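Local coordinates for lactococcal phage P2 ORF15 (Lactococcus phage p2, PDB 2WZP), which is a distal tail protein of the phage and probably forms the ring that links the tail tube to the rest of the baseplate, at residues Phe91-Phe96 with Gln105-Phe110; Leu170-Ile175 with Gly305-Ile310; Phe119-Tyr124 with Lys163-Glu168. All coordinates share one frame; numbering follows the deposited sequence.

Interaction 1: Phe91-Phe96 with Gln105-Phe110; sequences FKLETF and QLMKDF
The Phe110 ring meets Leu93 obliquely, the leucine methyl CD1 coming to 3.7 Å from Phe110 CE2. The same ring makes an edge-to-face pair with Trp47 and also rests on Val54, so aromatic and aliphatic partners from neighbouring parts of the fold gather round it. With CG anti to the backbone N (chi1 -174°), Phe110 is directed from the helix toward strand 89-95, whereas Leu93, also anti (chi1 167°), reaches back, and the two side chains lie alongside and run in opposite senses. The second leucine methyl serves another neighbour: Leu93 CD2 lies 3.9 Å from Met107 SD. Further along the strand, Thr95 CG2 comes within 4.3 Å of Met107 CG, while its hydroxyl OG1 is hydrogen-bonded to Asn103 and to the backbone N of Phe152. On the helix itself Gln105 NE2 bonds to Asp109 OD1 (3.1 Å), approaching from above the carboxylate plane; Gln105 also packs on Ile128 of a second subunit. The axes of segments 91-95 and 105-110 approach to 9.6 Å, their N-to-C directions at 133°. Their union is thus purely apolar: a helix seated on a sheet face by buried methyl, thioether and ring contacts, the Thr95 hydroxyl held elsewhere.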
loop_
_atom_site.group_PDB
_atom_site.type_symbol
_atom_site.label_atom_id
_atom_site.label_comp_id
_atom_site.label_asym_id
_atom_site.label_seq_id
_atom_site.Cartn_x
_atom_site.Cartn_y
_atom_site.Cartn_z
ATOM N N PHE M 91 22.169 -8.278 10.237
ATOM C CA PHE M 91 22.283 -9.430 9.357
ATOM C C PHE M 91 21.029 -10.298 9.538
ATOM O O PHE M 91 20.364 -10.229 10.575
ATOM C CB PHE M 91 23.480 -10.293 9.775
ATOM C CG PHE M 91 24.861 -9.749 9.540
ATOM C CD1 PHE M 91 25.482 -9.898 8.306
ATOM C CD2 PHE M 91 25.599 -9.214 10.590
ATOM C CE1 PHE M 91 26.790 -9.463 8.109
ATOM C CE2 PHE M 91 26.915 -8.792 10.399
ATOM C CZ PHE M 91 27.500 -8.914 9.157
ATOM N N LYS M 92 20.732 -11.111 8.526
ATOM C CA LYS M 92 19.720 -12.140 8.543
ATOM C C LYS M 92 20.509 -13.334 9.142
ATOM O O LYS M 92 21.611 -13.634 8.679
ATOM C CB LYS M 92 19.277 -12.485 7.108
ATOM C CG LYS M 92 18.181 -11.613 6.550
ATOM C CD LYS M 92 17.637 -12.216 5.267
ATOM C CE LYS M 92 16.409 -11.502 4.745
ATOM N NZ LYS M 92 16.702 -10.128 4.236
ATOM N N LEU M 93 19.979 -13.960 10.198
ATOM C CA LEU M 93 20.636 -15.073 10.884
ATOM C C LEU M 93 19.802 -16.316 10.600
ATOM O O LEU M 93 18.605 -16.367 10.902
ATOM C CB LEU M 93 20.787 -14.745 12.399
ATOM C CG LEU M 93 21.162 -15.837 13.426
ATOM C CD1 LEU M 93 22.625 -16.111 13.405
ATOM C CD2 LEU M 93 20.904 -15.357 14.814
ATOM N N GLU M 94 20.410 -17.254 9.896
ATOM C CA GLU M 94 19.778 -18.490 9.480
ATOM C C GLU M 94 20.533 -19.701 10.025
ATOM O O GLU M 94 21.780 -19.681 10.075
ATOM C CB GLU M 94 19.698 -18.522 7.957
ATOM C CG GLU M 94 18.451 -17.833 7.421
ATOM C CD GLU M 94 18.172 -18.001 5.939
ATOM O OE1 GLU M 94 18.556 -19.045 5.359
ATOM O OE2 GLU M 94 17.534 -17.092 5.361
ATOM N N THR M 95 19.782 -20.738 10.472
ATOM C CA THR M 95 20.384 -21.988 10.994
ATOM C C THR M 95 20.173 -23.170 10.055
ATOM O O THR M 95 19.209 -23.184 9.282
ATOM C CB THR M 95 20.068 -22.274 12.460
ATOM O OG1 THR M 95 18.733 -22.770 12.598
ATOM C CG2 THR M 95 20.345 -21.071 13.383
ATOM N N PHE M 96 21.127 -24.124 10.060
ATOM C CA PHE M 96 21.134 -25.283 9.160
ATOM C C PHE M 96 21.288 -26.624 9.903
ATOM O O PHE M 96 21.936 -27.545 9.410
ATOM C CB PHE M 96 22.148 -25.073 8.004
ATOM C CG PHE M 96 21.911 -23.782 7.243
ATOM C CD1 PHE M 96 21.194 -23.775 6.048
ATOM C CD2 PHE M 96 22.375 -22.566 7.736
ATOM C CE1 PHE M 96 20.937 -22.568 5.367
ATOM C CE2 PHE M 96 22.087 -21.365 7.072
ATOM C CZ PHE M 96 21.385 -21.372 5.883
ATOM N N GLN M 105 19.866 -25.877 19.837
ATOM C CA GLN M 105 21.229 -25.917 20.353
ATOM C C GLN M 105 22.126 -24.881 19.663
ATOM O O GLN M 105 22.847 -24.155 20.351
ATOM C CB GLN M 105 21.818 -27.326 20.217
ATOM C CG GLN M 105 23.087 -27.540 21.042
ATOM C CD GLN M 105 22.768 -27.594 22.504
ATOM O OE1 GLN M 105 22.200 -28.566 22.982
ATOM N NE2 GLN M 105 23.134 -26.559 23.249
ATOM N N LEU M 106 22.068 -24.802 18.318
ATOM C CA LEU M 106 22.843 -23.842 17.519
ATOM C C LEU M 106 22.510 -22.393 17.877
ATOM O O LEU M 106 23.440 -21.625 18.083
ATOM C CB LEU M 106 22.637 -24.080 16.019
ATOM C CG LEU M 106 23.271 -25.348 15.439
ATOM C CD1 LEU M 106 22.607 -25.693 14.114
ATOM C CD2 LEU M 106 24.792 -25.209 15.317
ATOM N N MET M 107 21.212 -22.030 17.986
ATOM C CA MET M 107 20.768 -20.704 18.379
ATOM C C MET M 107 21.281 -20.350 19.764
ATOM O O MET M 107 21.887 -19.302 19.935
ATOM C CB MET M 107 19.233 -20.619 18.384
ATOM C CG MET M 107 18.658 -19.982 17.141
ATOM S SD MET M 107 19.258 -18.313 16.753
ATOM C CE MET M 107 17.964 -17.329 17.472
ATOM N N LYS M 108 21.019 -21.222 20.758
ATOM C CA LYS M 108 21.412 -21.071 22.159
ATOM C C LYS M 108 22.925 -20.896 22.298
ATOM O O LYS M 108 23.366 -19.978 22.992
ATOM C CB LYS M 108 20.930 -22.279 22.971
ATOM C CG LYS M 108 20.999 -22.087 24.469
ATOM C CD LYS M 108 20.481 -23.315 25.198
ATOM C CE LYS M 108 20.851 -23.302 26.668
ATOM N NZ LYS M 108 22.324 -23.404 26.886
ATOM N N ASP M 109 23.721 -21.740 21.621
ATOM C CA ASP M 109 25.178 -21.657 21.704
ATOM C C ASP M 109 25.744 -20.433 21.037
ATOM O O ASP M 109 26.603 -19.783 21.625
ATOM C CB ASP M 109 25.847 -22.934 21.168
ATOM C CG ASP M 109 25.630 -24.194 21.995
ATOM O OD1 ASP M 109 24.981 -24.104 23.086
ATOM O OD2 ASP M 109 26.112 -25.255 21.574
ATOM N N PHE M 110 25.273 -20.097 19.830
ATOM C CA PHE M 110 25.751 -18.928 19.108
ATOM C C PHE M 110 25.514 -17.634 19.865
ATOM O O PHE M 110 26.442 -16.845 20.024
ATOM C CB PHE M 110 25.107 -18.852 17.728
ATOM C CG PHE M 110 25.664 -17.752 16.864
ATOM C CD1 PHE M 110 26.963 -17.823 16.379
ATOM C CD2 PHE M 110 24.890 -16.648 16.532
ATOM C CE1 PHE M 110 27.483 -16.808 15.589
ATOM C CE2 PHE M 110 25.411 -15.632 15.736
ATOM C CZ PHE M 110 26.700 -15.725 15.263
#

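Interaction 2: Leu170-Ile175 with Gly305-Ile310; sequences LTFDKI and GQMELI
Apolar contact between Phe172 and Met307, helped by Leu309, joins strand 165-173, an outermost strand of the six-stranded sheet, to strand 305-310 of the four-stranded sheet, both in the C-terminal domain. Met307 leaves its strand with CG anti to the backbone N, and its chain bends at chi3 (88°), which brings the methyl CE to the phenyl group, 3.8 Å from Phe172 CE2. The approach is oblique to the ring, and the side chains cross at about a right angle. Leu309 divides its branches between two partners on the facing segment, CD2 lying 4.1 Å from Phe172 CB and CD1 lying 4.5 Å from Lys174 CB. Around this patch Phe172 forms an edge-to-face pair with Phe317, and Met307 also touches Val242 and Trp218.

The polar link between the segments is indirect. A water accepts a hydrogen bond from Lys174 NZ (2.8 Å) and donates one to Leu309 O (2.9 Å), so the lysine holds a backbone carbonyl at one remove. The ammonium's stronger partner is Asp213, in a salt bridge. Glu308, whose CB is directed away from the facing segment, makes a salt bridge with Arg243; its OE2 is 7.0 Å from Lys174 NZ, so any attraction between these two charges is probably modest.

The backbones stay well apart, Lys174 CA and Leu309 CA being 8.0 Å from each other. Each strand is hydrogen-bonded within its own sheet, Phe172 to Ala315 on one side and Gly305 to Ile220 on the other. Chemically, then, the contact is graded: thioether and phenyl groups are buried at one end, while at the other Lys174, past the end of its strand, brushes Leu309 with CB and its charged end is engaged by an aspartate and a bridging water.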
loop_
_atom_site.group_PDB
_atom_site.type_symbol
_atom_site.label_atom_id
_atom_site.label_comp_id
_atom_site.label_asym_id
_atom_site.label_seq_id
_atom_site.Cartn_x
_atom_site.Cartn_y
_atom_site.Cartn_z
ATOM N N LEU M 170 55.165 -4.736 15.002
ATOM C CA LEU M 170 56.411 -4.009 14.758
ATOM C C LEU M 170 57.322 -4.056 15.977
ATOM O O LEU M 170 56.875 -3.846 17.107
ATOM C CB LEU M 170 56.141 -2.531 14.442
ATOM C CG LEU M 170 55.364 -2.148 13.184
ATOM C CD1 LEU M 170 55.246 -0.654 13.084
ATOM C CD2 LEU M 170 56.049 -2.671 11.929
ATOM N N THR M 171 58.609 -4.287 15.733
ATOM C CA THR M 171 59.664 -4.308 16.741
ATOM C C THR M 171 60.591 -3.115 16.504
ATOM O O THR M 171 60.996 -2.865 15.367
ATOM C CB THR M 171 60.479 -5.608 16.647
ATOM O OG1 THR M 171 59.603 -6.725 16.654
ATOM C CG2 THR M 171 61.474 -5.742 17.775
ATOM N N PHE M 172 60.919 -2.391 17.579
ATOM C CA PHE M 172 61.841 -1.264 17.549
ATOM C C PHE M 172 63.012 -1.624 18.449
ATOM O O PHE M 172 62.793 -2.051 19.582
ATOM C CB PHE M 172 61.144 0.020 17.998
ATOM C CG PHE M 172 59.771 0.174 17.404
ATOM C CD1 PHE M 172 59.609 0.528 16.068
ATOM C CD2 PHE M 172 58.635 -0.010 18.187
ATOM C CE1 PHE M 172 58.332 0.654 15.514
ATOM C CE2 PHE M 172 57.360 0.151 17.647
ATOM C CZ PHE M 172 57.215 0.468 16.307
ATOM N N ASP M 173 64.239 -1.543 17.912
ATOM C CA ASP M 173 65.461 -1.892 18.630
ATOM C C ASP M 173 66.420 -0.717 18.654
ATOM O O ASP M 173 66.740 -0.173 17.602
ATOM C CB ASP M 173 66.157 -3.074 17.942
ATOM C CG ASP M 173 65.650 -4.433 18.349
ATOM O OD1 ASP M 173 66.170 -4.984 19.342
ATOM O OD2 ASP M 173 64.814 -4.993 17.614
ATOM N N LYS M 174 66.926 -0.371 19.833
ATOM C CA LYS M 174 67.888 0.703 19.963
ATOM C C LYS M 174 69.307 0.138 19.732
ATOM O O LYS M 174 69.909 -0.476 20.617
ATOM C CB LYS M 174 67.728 1.449 21.294
ATOM C CG LYS M 174 68.477 2.776 21.355
ATOM C CD LYS M 174 67.822 3.893 20.556
ATOM C CE LYS M 174 68.797 5.052 20.557
ATOM N NZ LYS M 174 68.143 6.345 20.197
ATOM N N ILE M 175 69.783 0.292 18.489
ATOM C CA ILE M 175 71.076 -0.169 18.013
ATOM C C ILE M 175 71.981 1.044 17.904
ATOM O O ILE M 175 71.588 2.084 17.355
ATOM C CB ILE M 175 70.961 -0.908 16.637
ATOM C CG1 ILE M 175 69.782 -1.919 16.546
ATOM C CG2 ILE M 175 72.301 -1.522 16.197
ATOM C CD1 ILE M 175 69.855 -3.164 17.423
ATOM N N GLY M 305 54.152 11.043 11.052
ATOM C CA GLY M 305 55.445 11.477 11.538
ATOM C C GLY M 305 56.186 10.266 12.023
ATOM O O GLY M 305 56.221 9.240 11.327
ATOM N N GLN M 306 56.726 10.341 13.238
ATOM C CA GLN M 306 57.448 9.187 13.785
ATOM C C GLN M 306 57.441 9.050 15.280
ATOM O O GLN M 306 57.354 10.052 15.995
ATOM C CB GLN M 306 58.882 9.108 13.261
ATOM C CG GLN M 306 59.745 10.309 13.522
ATOM C CD GLN M 306 60.984 10.274 12.664
ATOM O OE1 GLN M 306 62.043 10.776 13.073
ATOM N NE2 GLN M 306 60.886 9.680 11.463
ATOM N N MET M 307 57.568 7.794 15.748
ATOM C CA MET M 307 57.673 7.503 17.169
ATOM C C MET M 307 59.129 7.145 17.520
ATOM O O MET M 307 59.758 6.309 16.857
ATOM C CB MET M 307 56.719 6.382 17.631
ATOM C CG MET M 307 56.733 6.171 19.113
ATOM S SD MET M 307 55.899 4.666 19.545
ATOM C CE MET M 307 57.248 3.491 19.418
ATOM N N GLU M 308 59.632 7.776 18.587
ATOM C CA GLU M 308 60.952 7.503 19.108
ATOM C C GLU M 308 60.800 6.872 20.468
ATOM O O GLU M 308 59.792 7.082 21.145
ATOM C CB GLU M 308 61.777 8.794 19.209
ATOM C CG GLU M 308 62.155 9.373 17.848
ATOM C CD GLU M 308 63.011 10.619 17.904
ATOM O OE1 GLU M 308 63.462 11.078 16.829
ATOM O OE2 GLU M 308 63.203 11.155 19.024
ATOM N N LEU M 309 61.778 6.063 20.857
ATOM C CA LEU M 309 61.812 5.425 22.161
ATOM C C LEU M 309 62.452 6.400 23.152
ATOM O O LEU M 309 63.243 7.254 22.752
ATOM C CB LEU M 309 62.650 4.142 22.110
ATOM C CG LEU M 309 62.339 3.084 21.056
ATOM C CD1 LEU M 309 63.259 1.868 21.227
ATOM C CD2 LEU M 309 60.869 2.668 21.078
ATOM N N ILE M 310 62.079 6.315 24.425
ATOM C CA ILE M 310 62.690 7.119 25.481
ATOM C C ILE M 310 63.259 6.134 26.478
ATOM O O ILE M 310 62.495 5.431 27.156
ATOM C CB ILE M 310 61.774 8.177 26.147
ATOM C CG1 ILE M 310 61.322 9.234 25.112
ATOM C CG2 ILE M 310 62.513 8.825 27.361
ATOM C CD1 ILE M 310 60.244 9.958 25.473
HETATM O O HOH W 1 65.813 6.280 21.764
#

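Interaction 3: Phe119-Tyr124 with Lys163-Glu168; sequences FVTLEY and KWYTYE
Between Tyr124 and Trp164 the backbones of segments 119-124 and 163-168 come as near as they do anywhere, with CA atoms 8.7 Å apart, so side chains make the whole contact. The chain turns a corner at Trp164; this residue, at positive phi (76°), and Tyr165 both face Tyr132, a G1 beta bulge. The indole lies against segment 119-124: Trp164 CH2 is 3.4 Å from Tyr124 CD2, the six-membered rings meeting obliquely with planes at 34°. Leu122 CD2 comes to the indole edge, near its plane, and Lys163 CG lies over one face, 3.7 Å above it. On the other side of the corner, Tyr165, its CG between backbone N and carbonyl carbon (chi1 75°), brings its OH to 3.5 Å from Thr121 CG2. That hydroxyl and Thr121 OG1 are both hydrogen-bonded to Asp134 OD1, a shared acceptor on strand 130-140 that fixes both polar ends. Tyr124 OH bonds to Lys142 of a third subunit, tying the spot to the assembly. Aromatic side chains thus pack around a bulged strand corner where the chain passes from the seven-stranded sheet (strand 153-163) to the six-stranded one (strand 165-173) of this distal tail protein.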
loop_
_atom_site.group_PDB
_atom_site.type_symbol
_atom_site.label_atom_id
_atom_site.label_comp_id
_atom_site.label_asym_id
_atom_site.label_seq_id
_atom_site.Cartn_x
_atom_site.Cartn_y
_atom_site.Cartn_z
ATOM N N PHE M 119 32.747 -8.066 23.913
ATOM C CA PHE M 119 32.570 -7.817 22.487
ATOM C C PHE M 119 33.027 -9.094 21.757
ATOM O O PHE M 119 33.714 -9.956 22.320
ATOM C CB PHE M 119 33.395 -6.573 22.004
ATOM C CG PHE M 119 34.888 -6.800 21.991
ATOM C CD1 PHE M 119 35.539 -7.176 20.823
ATOM C CD2 PHE M 119 35.634 -6.731 23.169
ATOM C CE1 PHE M 119 36.916 -7.460 20.824
ATOM C CE2 PHE M 119 37.005 -6.997 23.165
ATOM C CZ PHE M 119 37.634 -7.366 21.993
ATOM N N VAL M 120 32.674 -9.161 20.492
ATOM C CA VAL M 120 32.936 -10.236 19.559
ATOM C C VAL M 120 33.554 -9.559 18.298
ATOM O O VAL M 120 33.407 -8.334 18.103
ATOM C CB VAL M 120 31.570 -10.961 19.368
ATOM C CG1 VAL M 120 30.996 -10.873 17.956
ATOM C CG2 VAL M 120 31.625 -12.379 19.867
ATOM N N THR M 121 34.307 -10.330 17.496
ATOM C CA THR M 121 34.974 -9.785 16.303
ATOM C C THR M 121 34.493 -10.440 15.018
ATOM O O THR M 121 34.600 -11.665 14.858
ATOM C CB THR M 121 36.515 -9.894 16.452
ATOM O OG1 THR M 121 36.930 -9.100 17.553
ATOM C CG2 THR M 121 37.249 -9.426 15.228
ATOM N N LEU M 122 34.014 -9.617 14.090
ATOM C CA LEU M 122 33.625 -10.082 12.768
ATOM C C LEU M 122 34.842 -9.988 11.825
ATOM O O LEU M 122 35.496 -8.948 11.738
ATOM C CB LEU M 122 32.441 -9.256 12.221
ATOM C CG LEU M 122 31.991 -9.522 10.775
ATOM C CD1 LEU M 122 31.131 -10.784 10.692
ATOM C CD2 LEU M 122 31.237 -8.328 10.246
ATOM N N GLU M 123 35.150 -11.092 11.158
ATOM C CA GLU M 123 36.196 -11.160 10.149
ATOM C C GLU M 123 35.492 -11.022 8.790
ATOM O O GLU M 123 34.498 -11.683 8.537
ATOM C CB GLU M 123 36.952 -12.479 10.260
ATOM C CG GLU M 123 38.046 -12.638 9.232
ATOM C CD GLU M 123 38.801 -13.946 9.322
ATOM O OE1 GLU M 123 38.966 -14.477 10.445
ATOM O OE2 GLU M 123 39.241 -14.435 8.257
ATOM N N TYR M 124 35.963 -10.121 7.960
ATOM C CA TYR M 124 35.401 -9.833 6.639
ATOM C C TYR M 124 36.541 -10.048 5.645
ATOM O O TYR M 124 37.516 -9.289 5.626
ATOM C CB TYR M 124 34.880 -8.384 6.613
ATOM C CG TYR M 124 34.332 -7.851 5.307
ATOM C CD1 TYR M 124 33.716 -8.694 4.385
ATOM C CD2 TYR M 124 34.322 -6.484 5.043
ATOM C CE1 TYR M 124 33.134 -8.193 3.219
ATOM C CE2 TYR M 124 33.710 -5.967 3.900
ATOM C CZ TYR M 124 33.125 -6.826 2.984
ATOM O OH TYR M 124 32.521 -6.301 1.864
ATOM N N LYS M 163 35.367 -0.350 13.575
ATOM C CA LYS M 163 35.052 -0.875 12.264
ATOM C C LYS M 163 36.120 -0.697 11.226
ATOM O O LYS M 163 36.441 0.397 10.810
ATOM C CB LYS M 163 33.724 -0.368 11.741
ATOM C CG LYS M 163 33.251 -1.115 10.553
ATOM C CD LYS M 163 32.046 -0.475 10.026
ATOM C CE LYS M 163 31.921 -0.651 8.573
ATOM N NZ LYS M 163 31.070 0.410 8.055
ATOM N N TRP M 164 36.618 -1.863 10.841
ATOM C CA TRP M 164 37.671 -2.137 9.898
ATOM C C TRP M 164 39.063 -1.868 10.457
ATOM O O TRP M 164 39.488 -0.757 10.627
ATOM C CB TRP M 164 37.410 -1.516 8.548
ATOM C CG TRP M 164 36.114 -1.920 7.907
ATOM C CD1 TRP M 164 35.416 -1.202 7.021
ATOM C CD2 TRP M 164 35.362 -3.110 8.128
ATOM N NE1 TRP M 164 34.293 -1.852 6.657
ATOM C CE2 TRP M 164 34.234 -3.034 7.327
ATOM C CE3 TRP M 164 35.535 -4.230 8.928
ATOM C CZ2 TRP M 164 33.283 -4.025 7.297
ATOM C CZ3 TRP M 164 34.597 -5.207 8.893
ATOM C CH2 TRP M 164 33.483 -5.102 8.090
ATOM N N TYR M 165 39.700 -2.953 10.865
ATOM C CA TYR M 165 41.045 -2.930 11.369
ATOM C C TYR M 165 41.755 -4.205 10.974
ATOM O O TYR M 165 41.131 -5.170 10.532
ATOM C CB TYR M 165 41.080 -2.695 12.900
ATOM C CG TYR M 165 40.692 -3.865 13.779
ATOM C CD1 TYR M 165 41.633 -4.820 14.162
ATOM C CD2 TYR M 165 39.397 -3.995 14.261
ATOM C CE1 TYR M 165 41.286 -5.880 14.991
ATOM C CE2 TYR M 165 39.036 -5.053 15.085
ATOM C CZ TYR M 165 39.985 -5.985 15.464
ATOM O OH TYR M 165 39.606 -7.041 16.265
ATOM N N THR M 166 43.072 -4.172 11.114
ATOM C CA THR M 166 44.027 -5.246 10.940
ATOM C C THR M 166 45.062 -4.992 11.995
ATOM O O THR M 166 45.162 -3.868 12.512
ATOM C CB THR M 166 44.681 -5.288 9.536
ATOM O OG1 THR M 166 45.367 -4.077 9.268
ATOM C CG2 THR M 166 43.706 -5.601 8.431
ATOM N N TYR M 167 45.839 -6.024 12.314
ATOM C CA TYR M 167 46.906 -5.870 13.278
ATOM C C TYR M 167 48.199 -5.851 12.553
ATOM O O TYR M 167 48.391 -6.566 11.562
ATOM C CB TYR M 167 46.892 -6.984 14.331
ATOM C CG TYR M 167 45.888 -6.790 15.448
ATOM C CD1 TYR M 167 45.984 -5.704 16.317
ATOM C CD2 TYR M 167 44.890 -7.736 15.690
ATOM C CE1 TYR M 167 45.062 -5.519 17.347
ATOM C CE2 TYR M 167 43.997 -7.590 16.752
ATOM C CZ TYR M 167 44.077 -6.468 17.567
ATOM O OH TYR M 167 43.230 -6.304 18.628
ATOM N N GLU M 168 49.100 -5.021 13.042
ATOM C CA GLU M 168 50.449 -4.926 12.511
ATOM C C GLU M 168 51.384 -5.063 13.679
ATOM O O GLU M 168 51.303 -4.304 14.647
ATOM C CB GLU M 168 50.661 -3.594 11.778
ATOM C CG GLU M 168 52.021 -3.473 11.102
ATOM C CD GLU M 168 52.384 -2.102 10.561
ATOM O OE1 GLU M 168 53.424 -2.011 9.871
ATOM O OE2 GLU M 168 51.648 -1.119 10.826
#

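In the fold
From the N terminus, 91-96 and 105-110 meet first, interaction 1 closing the short connection from strand 89-95 into helix 100-115. The helix runs on to strand 120-125, where interaction 3 begins; it closes over the hairpin of strands 130-140 and 153-163, where the chain turns from one sheet to the other. Strand 165-173 then carries the chain to interaction 2, which spans 130 residues and joins two sheets of the C-terminal domain. The three closures follow in series, none enclosing or crossing another. Interactions 1 and 3 reach the same seven-stranded sheet and touch, Phe91 CZ lying 3.9 Å from Leu122 CD2. The centres of interactions 1 and 2 are about 46 Å apart.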